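Local atomic coordinates of LupI (Flavobacterium sp. YS-80-122, PDB entry 6IY4), a protein that inhibits a psychrophilic marine protease and is probably a periplasmic metalloendopeptidase inhibitor of the Inh family. Residues L1-V6 and K28-S33; S37-Q40 and T46-T49; G56-G61 and S67-L72. One frame throughout, in Å; residues are numbered along the deposited sequence.

Interaction 1 (L1-V6 and K28-S33)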
loop_
_atom_site.group_PDB
_atom_site.type_symbol
_atom_site.label_atom_id
_atom_site.label_comp_id
_atom_site.label_asym_id
_atom_site.label_seq_id
_atom_site.Cartn_x
_atom_site.Cartn_y
_atom_site.Cartn_z
ATOM N N LEU A 1 11.119 5.687 8.965
ATOM C CA LEU A 1 10.378 4.667 9.783
ATOM C C LEU A 1 10.922 3.278 9.431
ATOM O O LEU A 1 11.082 3.026 8.231
ATOM C CB LEU A 1 8.879 4.769 9.464
ATOM C CG LEU A 1 8.150 6.068 9.845
ATOM C CD1 LEU A 1 6.702 6.027 9.382
ATOM C CD2 LEU A 1 8.184 6.350 11.344
ATOM N N SER A 2 11.270 2.454 10.419
ATOM C CA SER A 2 11.667 1.038 10.254
ATOM C C SER A 2 10.460 0.241 9.771
ATOM O O SER A 2 9.287 0.613 9.977
ATOM C CB SER A 2 12.179 0.451 11.532
ATOM O OG SER A 2 11.100 0.385 12.478
ATOM N N PRO A 3 10.654 -0.947 9.188
ATOM C CA PRO A 3 9.507 -1.820 8.951
ATOM C C PRO A 3 8.614 -2.018 10.180
ATOM O O PRO A 3 7.387 -2.052 10.050
ATOM C CB PRO A 3 10.167 -3.130 8.515
ATOM C CG PRO A 3 11.425 -2.657 7.801
ATOM C CD PRO A 3 11.908 -1.457 8.600
ATOM N N ALA A 4 9.193 -2.187 11.371
ATOM C CA ALA A 4 8.361 -2.452 12.567
ATOM C C ALA A 4 7.408 -1.271 12.809
ATOM O O ALA A 4 6.303 -1.473 13.371
ATOM C CB ALA A 4 9.253 -2.709 13.761
ATOM N N GLN A 5 7.792 -0.058 12.412
ATOM C CA GLN A 5 6.975 1.155 12.647
ATOM C C GLN A 5 5.897 1.341 11.572
ATOM O O GLN A 5 4.990 2.245 11.736
ATOM C CB GLN A 5 7.915 2.352 12.808
ATOM C CG GLN A 5 8.596 2.336 14.163
ATOM C CD GLN A 5 7.562 2.544 15.247
ATOM O OE1 GLN A 5 6.829 3.526 15.229
ATOM N NE2 GLN A 5 7.368 1.534 16.073
ATOM N N VAL A 6 5.966 0.555 10.488
ATOM C CA VAL A 6 4.991 0.659 9.367
ATOM C C VAL A 6 4.127 -0.597 9.357
ATOM O O VAL A 6 3.033 -0.526 8.827
ATOM C CB VAL A 6 5.756 0.825 8.035
ATOM C CG1 VAL A 6 4.850 0.847 6.811
ATOM C CG2 VAL A 6 6.650 2.038 8.045
ATOM N N LYS A 28 5.538 -7.839 9.556
ATOM C CA LYS A 28 6.861 -7.306 9.998
ATOM C C LYS A 28 8.016 -7.762 9.099
ATOM O O LYS A 28 8.999 -7.001 9.010
ATOM C CB LYS A 28 7.085 -7.712 11.451
ATOM C CG LYS A 28 6.305 -6.831 12.412
ATOM C CD LYS A 28 6.740 -6.928 13.862
ATOM C CE LYS A 28 8.048 -6.225 14.120
ATOM N NZ LYS A 28 8.141 -5.754 15.522
ATOM N N ASP A 29 7.850 -8.870 8.395
ATOM C CA ASP A 29 8.877 -9.445 7.477
ATOM C C ASP A 29 8.712 -8.896 6.044
ATOM O O ASP A 29 9.292 -9.455 5.093
ATOM C CB ASP A 29 8.830 -10.970 7.518
ATOM C CG ASP A 29 7.639 -11.569 6.805
ATOM O OD1 ASP A 29 6.729 -10.805 6.401
ATOM O OD2 ASP A 29 7.648 -12.785 6.607
ATOM N N ARG A 30 7.935 -7.829 5.897
ATOM C CA ARG A 30 7.766 -7.045 4.652
ATOM C C ARG A 30 6.988 -7.851 3.597
ATOM O O ARG A 30 7.123 -7.553 2.430
ATOM C CB ARG A 30 9.135 -6.489 4.224
ATOM C CG ARG A 30 9.662 -5.432 5.186
ATOM C CD ARG A 30 10.766 -4.583 4.618
ATOM N NE ARG A 30 11.847 -5.450 4.178
ATOM C CZ ARG A 30 12.109 -5.788 2.904
ATOM N NH1 ARG A 30 11.386 -5.317 1.896
ATOM N NH2 ARG A 30 13.102 -6.621 2.629
ATOM N N THR A 31 6.101 -8.743 3.998
ATOM C CA THR A 31 5.080 -9.358 3.151
ATOM C C THR A 31 3.718 -8.854 3.578
ATOM O O THR A 31 3.623 -7.949 4.416
ATOM C CB THR A 31 5.163 -10.882 3.208
ATOM O OG1 THR A 31 4.915 -11.314 4.542
ATOM C CG2 THR A 31 6.540 -11.316 2.797
ATOM N N PHE A 32 2.693 -9.375 2.926
ATOM C CA PHE A 32 1.295 -9.011 3.183
ATOM C C PHE A 32 0.463 -10.229 3.524
ATOM O O PHE A 32 0.793 -11.298 3.085
ATOM C CB PHE A 32 0.640 -8.442 1.938
ATOM C CG PHE A 32 1.358 -7.269 1.319
ATOM C CD1 PHE A 32 1.132 -5.977 1.760
ATOM C CD2 PHE A 32 2.229 -7.478 0.255
ATOM C CE1 PHE A 32 1.765 -4.918 1.138
ATOM C CE2 PHE A 32 2.863 -6.408 -0.362
ATOM C CZ PHE A 32 2.605 -5.127 0.067
ATOM N N SER A 33 -0.611 -10.029 4.253
ATOM C CA SER A 33 -1.657 -11.058 4.359
ATOM C C SER A 33 -2.293 -11.277 2.973
ATOM O O SER A 33 -2.120 -10.469 2.049
ATOM C CB SER A 33 -2.645 -10.666 5.420
ATOM O OG SER A 33 -3.396 -9.538 5.020
#
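The short N-terminal helix 3-6 of this Inh-family beta-barrel meets the loop after strand 22-26 through P3 and A4, which touch R30 and K28. As in relatives, the N-terminal segment probably enters the active-site cleft of the protease. The contact is small and at the surface, and no hydrogen bond crosses it. The P3 ring and the R30 side chain lie side by side and point the same way, with P3 CG 3.8 Å from R30 CD. R30 CG and CD run along the ring. The chain bends about the CG-CD bond (chi3 -56°) and carries the guanidinium group on, where NH1 is hydrogen-bonded to W50 O. P3 also packs on W50. The A4 methyl meets the far end of the lysine, with A4 CB 3.7 Å from K28 CE. Each segment has its own local brace. S2 is the N-cap of the helix, and its OG takes a weak bond from Q5 N. In the loop, D29 forms an Asx turn. D29 OD1 accepts from T31 N at 3.2 Å, from above the carboxylate plane. The same D29 OD1 takes T31 OG1 on its syn lone pair at 2.6 Å.

Interaction 2 (S37-Q40 and T46-T49)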
loop_
_atom_site.group_PDB
_atom_site.type_symbol
_atom_site.label_atom_id
_atom_site.label_comp_id
_atom_site.label_asym_id
_atom_site.label_seq_id
_atom_site.Cartn_x
_atom_site.Cartn_y
_atom_site.Cartn_z
ATOM N N SER A 37 -4.566 -9.454 -2.328
ATOM C CA SER A 37 -5.219 -9.816 -3.615
ATOM C C SER A 37 -6.110 -8.670 -4.118
ATOM O O SER A 37 -6.173 -8.463 -5.338
ATOM C CB SER A 37 -5.997 -11.107 -3.462
ATOM O OG SER A 37 -7.232 -10.885 -2.790
ATOM N N CYS A 38 -6.738 -7.907 -3.216
ATOM C CA CYS A 38 -7.696 -6.836 -3.583
ATOM C C CYS A 38 -7.020 -5.736 -4.393
ATOM O O CYS A 38 -7.693 -5.089 -5.207
ATOM C CB CYS A 38 -8.320 -6.159 -2.376
ATOM S SG CYS A 38 -7.107 -5.352 -1.288
ATOM N N LEU A 39 -5.721 -5.533 -4.229
ATOM C CA LEU A 39 -5.031 -4.421 -4.931
ATOM C C LEU A 39 -4.900 -4.725 -6.418
ATOM O O LEU A 39 -4.671 -3.768 -7.167
ATOM C CB LEU A 39 -3.652 -4.173 -4.315
ATOM C CG LEU A 39 -3.639 -3.834 -2.826
ATOM C CD1 LEU A 39 -2.213 -3.499 -2.379
ATOM C CD2 LEU A 39 -4.556 -2.671 -2.487
ATOM N N GLN A 40 -5.114 -5.974 -6.841
ATOM C CA GLN A 40 -5.130 -6.381 -8.278
ATOM C C GLN A 40 -6.171 -5.554 -9.047
ATOM O O GLN A 40 -5.966 -5.255 -10.203
ATOM C CB GLN A 40 -5.443 -7.881 -8.379
ATOM C CG GLN A 40 -5.459 -8.455 -9.802
ATOM C CD GLN A 40 -6.819 -8.453 -10.472
ATOM O OE1 GLN A 40 -7.828 -8.039 -9.911
ATOM N NE2 GLN A 40 -6.850 -8.949 -11.694
ATOM N N THR A 46 0.555 -6.633 -9.010
ATOM C CA THR A 46 0.114 -7.016 -7.659
ATOM C C THR A 46 1.326 -7.052 -6.721
ATOM O O THR A 46 2.300 -7.715 -7.012
ATOM C CB THR A 46 -0.560 -8.384 -7.689
ATOM O OG1 THR A 46 -1.755 -8.219 -8.463
ATOM C CG2 THR A 46 -0.897 -8.868 -6.304
ATOM N N PRO A 47 1.313 -6.350 -5.568
ATOM C CA PRO A 47 2.460 -6.342 -4.676
ATOM C C PRO A 47 2.640 -7.633 -3.872
ATOM O O PRO A 47 1.607 -8.236 -3.484
ATOM C CB PRO A 47 2.116 -5.231 -3.664
ATOM C CG PRO A 47 0.919 -4.525 -4.197
ATOM C CD PRO A 47 0.205 -5.502 -5.092
ATOM N N THR A 48 3.880 -8.075 -3.708
ATOM C CA THR A 48 4.213 -9.249 -2.861
ATOM C C THR A 48 5.055 -8.809 -1.675
ATOM O O THR A 48 5.073 -9.554 -0.674
ATOM C CB THR A 48 4.915 -10.353 -3.668
ATOM O OG1 THR A 48 6.111 -9.825 -4.242
ATOM C CG2 THR A 48 4.020 -10.905 -4.755
ATOM N N THR A 49 5.793 -7.693 -1.758
ATOM C CA THR A 49 6.560 -7.183 -0.622
ATOM C C THR A 49 6.444 -5.661 -0.564
ATOM O O THR A 49 5.821 -5.053 -1.435
ATOM C CB THR A 49 8.021 -7.602 -0.632
ATOM O OG1 THR A 49 8.692 -7.019 -1.758
ATOM C CG2 THR A 49 8.172 -9.109 -0.699
#
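L39 and P47 set their side chains at about a right angle, and this apolar crossing is the inner half of the contact. The L39 branch that does the touching is CD1. It comes against the CG-CD corner of the proline ring, with L39 CD1 3.8 Å from P47 CG and 4.1 Å from P47 CD. The root of the leucine adds to this, since L39 CB is 4.2 Å from P47 CD. L39 has CG anti to its carbonyl carbon (chi1 -58°), which turns the branched end to the proline. Both residues are buried.

The outer half is Q40 against T46, whose side chains cross obliquely. Here the hydroxyl oxygen of T46 faces the aliphatic part of the glutamine. T46 OG1 lies 3.7 Å from Q40 CB and 3.9 Å from Q40 CG. These are van der Waals contacts, and no hydrogen bond joins the two segments. The Q40 chain then bends at chi2 (-92°), so the amide leads away from T46. One edge of the contact is thus a greasy crossing and the other a looser meeting at the surface.

The 3-10 turn that carries L39 and Q40 is closed by Q40 N to S37 O at 3.1 Å. It is also tied down by the disulfide from C38 to C22, at the start of strand 22-26. The contact folds this turn back on the chain just before strand 49-53. P47 is the meeting point, because it also packs on F32, earlier in the same long loop, and on L59 of strand 56-60. Directly after it, T48 and T49 both face I60 in a classic beta bulge. The segment 46-49 thereby runs straight into the sheet, beside strand 56-60.

Interaction 3 (G56-G61 and S67-L72)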
loop_
_atom_site.group_PDB
_atom_site.type_symbol
_atom_site.label_atom_id
_atom_site.label_comp_id
_atom_site.label_asym_id
_atom_site.label_seq_id
_atom_site.Cartn_x
_atom_site.Cartn_y
_atom_site.Cartn_z
ATOM N N GLY A 56 8.017 7.878 2.456
ATOM C CA GLY A 56 6.955 7.143 1.766
ATOM C C GLY A 56 7.164 5.653 1.862
ATOM O O GLY A 56 7.793 5.162 2.838
ATOM N N LEU A 57 6.545 4.940 0.936
ATOM C CA LEU A 57 6.483 3.488 1.002
ATOM C C LEU A 57 6.506 2.917 -0.409
ATOM O O LEU A 57 5.777 3.430 -1.274
ATOM C CB LEU A 57 5.187 3.113 1.712
ATOM C CG LEU A 57 4.898 1.618 1.849
ATOM C CD1 LEU A 57 5.926 0.990 2.767
ATOM C CD2 LEU A 57 3.517 1.354 2.413
ATOM N N LEU A 58 7.238 1.831 -0.618
ATOM C CA LEU A 58 7.246 1.106 -1.906
ATOM C C LEU A 58 6.477 -0.184 -1.743
ATOM O O LEU A 58 6.789 -0.914 -0.822
ATOM C CB LEU A 58 8.667 0.754 -2.323
ATOM C CG LEU A 58 9.486 1.894 -2.884
ATOM C CD1 LEU A 58 10.935 1.470 -2.919
ATOM C CD2 LEU A 58 9.042 2.296 -4.285
ATOM N N LEU A 59 5.518 -0.393 -2.611
ATOM C CA LEU A 59 4.887 -1.705 -2.815
ATOM C C LEU A 59 5.607 -2.325 -4.007
ATOM O O LEU A 59 5.771 -1.636 -5.026
ATOM C CB LEU A 59 3.405 -1.541 -3.107
ATOM C CG LEU A 59 2.590 -0.697 -2.123
ATOM C CD1 LEU A 59 1.132 -0.750 -2.506
ATOM C CD2 LEU A 59 2.815 -1.160 -0.689
ATOM N N ILE A 60 6.038 -3.570 -3.860
ATOM C CA ILE A 60 6.979 -4.193 -4.820
ATOM C C ILE A 60 6.350 -5.476 -5.339
ATOM O O ILE A 60 5.852 -6.234 -4.528
ATOM C CB ILE A 60 8.312 -4.410 -4.116
ATOM C CG1 ILE A 60 8.863 -3.068 -3.607
ATOM C CG2 ILE A 60 9.310 -5.053 -5.062
ATOM C CD1 ILE A 60 10.091 -3.194 -2.721
ATOM N N GLY A 61 6.477 -5.722 -6.639
ATOM C CA GLY A 61 5.890 -6.910 -7.270
ATOM C C GLY A 61 6.810 -8.100 -7.163
ATOM O O GLY A 61 7.910 -8.026 -6.587
ATOM N N SER A 67 5.486 -1.775 -7.819
ATOM C CA SER A 67 4.022 -1.779 -8.013
ATOM C C SER A 67 3.460 -0.371 -7.757
ATOM O O SER A 67 2.572 0.103 -8.522
ATOM C CB SER A 67 3.356 -2.823 -7.139
ATOM O OG SER A 67 1.973 -2.543 -7.115
ATOM N N LEU A 68 3.971 0.323 -6.729
ATOM C CA LEU A 68 3.532 1.716 -6.467
ATOM C C LEU A 68 4.472 2.318 -5.432
ATOM O O LEU A 68 4.884 1.629 -4.493
ATOM C CB LEU A 68 2.101 1.737 -5.951
ATOM C CG LEU A 68 1.428 3.102 -5.925
ATOM C CD1 LEU A 68 1.207 3.611 -7.328
ATOM C CD2 LEU A 68 0.114 3.045 -5.151
ATOM N N PHE A 69 4.715 3.601 -5.552
ATOM C CA PHE A 69 5.320 4.439 -4.507
ATOM C C PHE A 69 4.208 5.302 -3.935
ATOM O O PHE A 69 3.509 5.987 -4.711
ATOM C CB PHE A 69 6.446 5.319 -5.042
ATOM C CG PHE A 69 6.941 6.272 -3.982
ATOM C CD1 PHE A 69 7.690 5.812 -2.910
ATOM C CD2 PHE A 69 6.613 7.605 -4.037
ATOM C CE1 PHE A 69 8.134 6.673 -1.933
ATOM C CE2 PHE A 69 7.051 8.466 -3.052
ATOM C CZ PHE A 69 7.801 8.000 -2.015
ATOM N N LEU A 70 4.081 5.317 -2.613
ATOM C CA LEU A 70 3.107 6.205 -1.927
ATOM C C LEU A 70 3.863 7.181 -1.033
ATOM O O LEU A 70 4.775 6.772 -0.318
ATOM C CB LEU A 70 2.127 5.404 -1.075
ATOM C CG LEU A 70 1.360 4.298 -1.808
ATOM C CD1 LEU A 70 2.031 2.927 -1.758
ATOM C CD2 LEU A 70 -0.063 4.179 -1.265
ATOM N N GLU A 71 3.426 8.415 -1.056
ATOM C CA GLU A 71 3.998 9.463 -0.179
ATOM C C GLU A 71 3.358 9.368 1.205
ATOM O O GLU A 71 2.146 9.228 1.311
ATOM C CB GLU A 71 3.740 10.792 -0.874
ATOM C CG GLU A 71 4.288 12.019 -0.208
ATOM C CD GLU A 71 4.131 13.240 -1.114
ATOM O OE1 GLU A 71 3.301 13.187 -2.071
ATOM O OE2 GLU A 71 4.860 14.237 -0.879
ATOM N N LEU A 72 4.160 9.573 2.237
ATOM C CA LEU A 72 3.708 9.718 3.631
ATOM C C LEU A 72 3.022 11.061 3.738
ATOM O O LEU A 72 3.656 12.078 3.317
ATOM C CB LEU A 72 4.934 9.654 4.531
ATOM C CG LEU A 72 4.668 9.717 6.021
ATOM C CD1 LEU A 72 3.688 8.677 6.491
ATOM C CD2 LEU A 72 6.004 9.591 6.733
#
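F69 and L58 meet on one side of an antiparallel beta hairpin, and L59 and L70 on the other. L58 CD2 comes to the edge of the F69 ring, near its plane, 4.0 Å from F69 CD1. The ring, with CG anti to the F69 backbone N (chi1 174°), runs along the neighbouring strand and brings CE1 to 3.9 Å from G56 CA. G56 has no side chain, which leaves room for the ring. A serine in place of F69 would probably leave the L58 methyl without its partner and open a gap beside G56. On the other side, L59 CG lies 3.7 Å from L70 CD1.

The backbones hold these pairs in register. L57 and L70 bond in both directions, with L70 N to L57 O at 2.9 Å and nearly straight (171°). L59 N donates to L68 O at 2.8 Å. A classic beta bulge follows, in which L59 O accepts from S67 N at 2.8 Å and from L68 N at 3.2 Å. Both donors reach that oxygen from the same face of its plane.

Farther out, S67 OG is bonded to R45 O. L57 and L70 both pack on Y78 and M90 of nearby strands, and F69 reaches T53. Backbone hydrogen bonds fix the register between two unlike faces: L57, L59, L68 and L70 are buried, while L58 and F69 form a partly exposed apolar patch.

The three contacts follow one another along the chain, with centres 12 to 15 Å apart. F32 from interaction 1 joins them: F32 CE2 is 3.6 Å from P47 CB of interaction 2, and F32 CZ is 4.0 Å from L59 CD2 of interaction 3. The helix end also reaches the hairpin, where V6 CG1 lies 4.2 Å from L57 CD1. Interactions 2 and 3 are joined by the backbone. T48 N lies 2.8 Å from I60 O and I60 N 2.9 Å from T49 O, both probable hydrogen bonds. The centre of interaction 3 is about 6 Å from the chain centre and that of interaction 1 about 11 Å, where P3 and A4 make a surface contact while V6 is buried.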